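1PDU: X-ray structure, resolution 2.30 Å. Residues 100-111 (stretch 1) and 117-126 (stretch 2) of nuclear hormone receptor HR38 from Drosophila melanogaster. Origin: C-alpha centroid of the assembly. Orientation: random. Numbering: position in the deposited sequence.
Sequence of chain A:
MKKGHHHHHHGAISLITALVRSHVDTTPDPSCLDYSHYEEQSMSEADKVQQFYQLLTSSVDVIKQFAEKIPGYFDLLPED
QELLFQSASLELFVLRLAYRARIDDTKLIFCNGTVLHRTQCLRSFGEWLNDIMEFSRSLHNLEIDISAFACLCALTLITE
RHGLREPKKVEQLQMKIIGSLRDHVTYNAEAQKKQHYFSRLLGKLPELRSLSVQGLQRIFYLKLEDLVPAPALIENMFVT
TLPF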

# COMPACT_ATOMS: atom_id res chain seq x y z
N ARG A 100 0.11 -4.37 8.31
CA ARG A 100 1.17 -4.91 9.15
C ARG A 100 1.20 -4.33 10.56
O ARG A 100 1.57 -5.01 11.51
CB ARG A 100 2.51 -4.68 8.47
CG ARG A 100 3.54 -5.76 8.71
CD ARG A 100 4.78 -5.42 7.92
NE ARG A 100 5.71 -6.53 7.73
CZ ARG A 100 6.24 -7.24 8.71
NH1 ARG A 100 5.94 -6.96 9.97
NH2 ARG A 100 7.11 -8.20 8.44
N ALA A 101 0.83 -3.05 10.69
CA ALA A 101 0.83 -2.39 11.98
C ALA A 101 -0.14 -3.06 12.95
O ALA A 101 -1.26 -3.42 12.57
CB ALA A 101 0.48 -0.92 11.82
N ARG A 102 0.29 -3.23 14.19
CA ARG A 102 -0.57 -3.84 15.20
C ARG A 102 -0.99 -2.81 16.25
O ARG A 102 -0.25 -1.86 16.53
CB ARG A 102 0.14 -5.02 15.86
N ILE A 103 -2.18 -3.01 16.81
CA ILE A 103 -2.73 -2.11 17.83
C ILE A 103 -1.84 -1.98 19.06
O ILE A 103 -1.20 -2.95 19.49
CB ILE A 103 -4.12 -2.59 18.27
CG1 ILE A 103 -4.68 -1.66 19.36
CG2 ILE A 103 -4.04 -4.02 18.79
CD1 ILE A 103 -6.08 -2.03 19.81
N ASP A 104 -1.80 -0.77 19.62
CA ASP A 104 -0.98 -0.49 20.79
C ASP A 104 0.42 -1.01 20.54
O ASP A 104 0.86 -1.98 21.15
CB ASP A 104 -1.56 -1.15 22.04
CG ASP A 104 -2.94 -0.65 22.37
OD1 ASP A 104 -3.11 0.59 22.49
OD2 ASP A 104 -3.85 -1.49 22.53
N ASP A 105 1.11 -0.37 19.60
CA ASP A 105 2.44 -0.79 19.24
C ASP A 105 3.28 0.47 19.19
O ASP A 105 2.77 1.54 18.85
CB ASP A 105 2.40 -1.44 17.86
CG ASP A 105 3.68 -2.14 17.50
OD1 ASP A 105 4.76 -1.58 17.74
OD2 ASP A 105 3.60 -3.27 16.96
N THR A 106 4.55 0.35 19.53
CA THR A 106 5.44 1.50 19.51
C THR A 106 6.14 1.60 18.16
O THR A 106 6.38 2.69 17.65
CB THR A 106 6.50 1.42 20.63
OG1 THR A 106 7.42 0.36 20.35
CG2 THR A 106 5.82 1.15 21.96
N LYS A 107 6.45 0.44 17.57
CA LYS A 107 7.16 0.41 16.28
C LYS A 107 6.23 0.52 15.07
O LYS A 107 5.00 0.47 15.19
CB LYS A 107 7.94 -0.89 16.16
CG LYS A 107 7.01 -2.08 16.03
CD LYS A 107 7.72 -3.39 15.84
CE LYS A 107 6.70 -4.51 15.81
NZ LYS A 107 7.33 -5.78 15.41
N LEU A 108 6.84 0.66 13.91
CA LEU A 108 6.12 0.74 12.65
C LEU A 108 7.09 0.13 11.64
O LEU A 108 8.22 0.59 11.51
CB LEU A 108 5.80 2.19 12.31
CG LEU A 108 4.59 2.45 11.41
CD1 LEU A 108 3.51 1.42 11.68
CD2 LEU A 108 4.06 3.86 11.66
N ILE A 109 6.65 -0.92 10.95
CA ILE A 109 7.49 -1.60 9.96
C ILE A 109 7.07 -1.24 8.54
O ILE A 109 5.89 -1.26 8.21
CB ILE A 109 7.41 -3.13 10.13
CG1 ILE A 109 7.93 -3.53 11.51
CG2 ILE A 109 8.25 -3.83 9.06
CD1 ILE A 109 7.70 -5.01 11.83
N PHE A 110 8.04 -0.92 7.70
CA PHE A 110 7.77 -0.56 6.31
C PHE A 110 8.21 -1.70 5.40
O PHE A 110 9.20 -2.40 5.68
CB PHE A 110 8.49 0.74 5.97
CG PHE A 110 8.12 1.87 6.88
CD1 PHE A 110 8.68 1.99 8.14
CD2 PHE A 110 7.18 2.81 6.47
CE1 PHE A 110 8.31 3.03 8.99
CE2 PHE A 110 6.80 3.86 7.31
CZ PHE A 110 7.37 3.96 8.58
N CYS A 111 7.49 -1.90 4.30
CA CYS A 111 7.80 -3.01 3.41
C CYS A 111 9.20 -3.03 2.79
O CYS A 111 9.54 -3.93 2.04
CB CYS A 111 6.72 -3.14 2.33
SG CYS A 111 6.42 -1.69 1.34
N HIS A 117 10.24 4.12 15.26
CA HIS A 117 9.27 4.34 16.33
C HIS A 117 8.13 5.09 15.67
O HIS A 117 8.35 5.84 14.72
CB HIS A 117 9.79 5.27 17.43
CG HIS A 117 10.87 4.70 18.30
ND1 HIS A 117 12.18 4.62 17.89
CD2 HIS A 117 10.84 4.30 19.59
CE1 HIS A 117 12.92 4.20 18.90
NE2 HIS A 117 12.14 4.00 19.95
N ARG A 118 6.92 4.92 16.16
CA ARG A 118 5.80 5.66 15.62
C ARG A 118 6.08 7.14 15.83
O ARG A 118 5.68 7.98 15.02
CB ARG A 118 4.51 5.27 16.32
CG ARG A 118 4.22 3.81 16.18
CD ARG A 118 2.76 3.50 16.32
NE ARG A 118 2.50 2.12 15.91
CZ ARG A 118 1.30 1.54 15.94
NH1 ARG A 118 0.24 2.22 16.36
NH2 ARG A 118 1.18 0.29 15.54
N THR A 119 6.79 7.45 16.91
CA THR A 119 7.13 8.83 17.22
C THR A 119 8.12 9.48 16.26
O THR A 119 8.14 10.70 16.11
CB THR A 119 7.66 8.96 18.66
OG1 THR A 119 8.80 8.10 18.82
CG2 THR A 119 6.57 8.58 19.66
N GLN A 120 8.96 8.67 15.60
CA GLN A 120 9.91 9.22 14.64
C GLN A 120 9.18 9.52 13.33
O GLN A 120 9.69 10.24 12.48
CB GLN A 120 11.03 8.23 14.34
CG GLN A 120 12.01 7.96 15.48
CD GLN A 120 12.91 6.77 15.20
OE1 GLN A 120 12.43 5.66 14.96
NE2 GLN A 120 14.22 7.00 15.22
N CYS A 121 7.99 8.94 13.17
CA CYS A 121 7.21 9.13 11.96
C CYS A 121 6.23 10.29 12.11
O CYS A 121 5.89 10.97 11.13
CB CYS A 121 6.43 7.86 11.63
SG CYS A 121 7.47 6.41 11.38
N LEU A 122 5.76 10.50 13.33
CA LEU A 122 4.82 11.57 13.59
C LEU A 122 5.47 12.87 13.13
O LEU A 122 4.80 13.78 12.64
CB LEU A 122 4.51 11.64 15.09
CG LEU A 122 3.35 12.57 15.47
CD1 LEU A 122 2.05 12.04 14.84
CD2 LEU A 122 3.22 12.63 16.99
N ARG A 123 6.78 12.93 13.27
CA ARG A 123 7.53 14.11 12.86
C ARG A 123 7.40 14.39 11.36
O ARG A 123 7.22 15.53 10.94
CB ARG A 123 9.00 13.95 13.25
N SER A 124 7.48 13.35 10.54
CA SER A 124 7.39 13.55 9.10
C SER A 124 6.00 13.32 8.52
O SER A 124 5.57 14.05 7.62
CB SER A 124 8.41 12.66 8.37
OG SER A 124 8.30 11.31 8.80
N PHE A 125 5.29 12.32 9.02
CA PHE A 125 3.94 12.03 8.53
C PHE A 125 2.94 13.07 9.03
O PHE A 125 2.00 13.42 8.33
CB PHE A 125 3.45 10.66 9.00
CG PHE A 125 4.03 9.51 8.24
CD1 PHE A 125 5.38 9.18 8.34
CD2 PHE A 125 3.21 8.71 7.45
CE1 PHE A 125 5.90 8.08 7.67
CE2 PHE A 125 3.71 7.60 6.76
CZ PHE A 125 5.06 7.28 6.88
N GLY A 126 3.16 13.55 10.26
CA GLY A 126 2.25 14.51 10.85
C GLY A 126 1.06 13.75 11.41
O GLY A 126 1.15 12.53 11.63
O HOH W 1 2.98 -1.99 14.46

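This contact is a strand and the loop residues flanking it packed along one side of a helix, from Arg118 to Phe125, held at one end by a single arginine that reads backbone carbonyls and at the other by a small cluster of apolar side chains and a cysteine.

Arg118 has by far the largest area covered by the opposing stretch. Its CA-to-CB bond points sideways, but a long, largely extended side chain (chi1 m, chi2 and chi3 t) carries the guanidinium in among the loop and the first strand residue. There Arg118 NE donates to Lys107 O at 3.1 Å, with a nearly straight angle of 172°, while Arg118 NH2 makes a weak bond to Arg102 O at 2.8 Å. Both acceptors lie near the guanidinium plane, where its N-H groups point. Asp105 O sits instead over one face of the group; although it is 3.0 Å from Arg118 NE, the angle is too poor for a hydrogen bond. Arginine suits this place because its planar head carries several donors that can serve separate backbone carbonyls. The charge of Asp105 contributes at longer range: its OD2 is 4.5 Å from Arg118 NH2 but well out of the guanidinium plane, so this is electrostatic proximity rather than a salt bridge.

A water adds a second, indirect link. Water 1 accepts from Arg118 NH2 at 3.1 Å and from Arg102 N at 3.0 Å, and its oxygen donates to Lys107 O at 3.3 Å, tying the arginine to the other stretch a second time.

The main chains also meet. Lys107 and His117 form an antiparallel, non-hydrogen-bonded bridge pair, their CA atoms 4.5 Å apart; their CA-to-CB bonds both point away from the other stretch, so the side chains diverge. Beside this pair, Arg118 N donates to Thr106 O at 2.7 Å, although the oxygen is crowded in the model and its position is less certain.

Further along, Leu108 and Phe110 point toward the helix, and Cys121 and Phe125 point back. This alternation is natural to an extended chain, which sends every second side chain to the same side, while Cys121 and Phe125 are about one helical turn apart. Cys121 SG lies 4.3 Å from Leu108 CD2 and 3.7 Å from Phe110 CZ, approaching the phenylalanine ring at its edge. Phe110 CE2 then meets Phe125 CZ at 3.9 Å. All four residues are buried, and the small sulfur can touch both a leucine methyl and the edge of an aromatic ring.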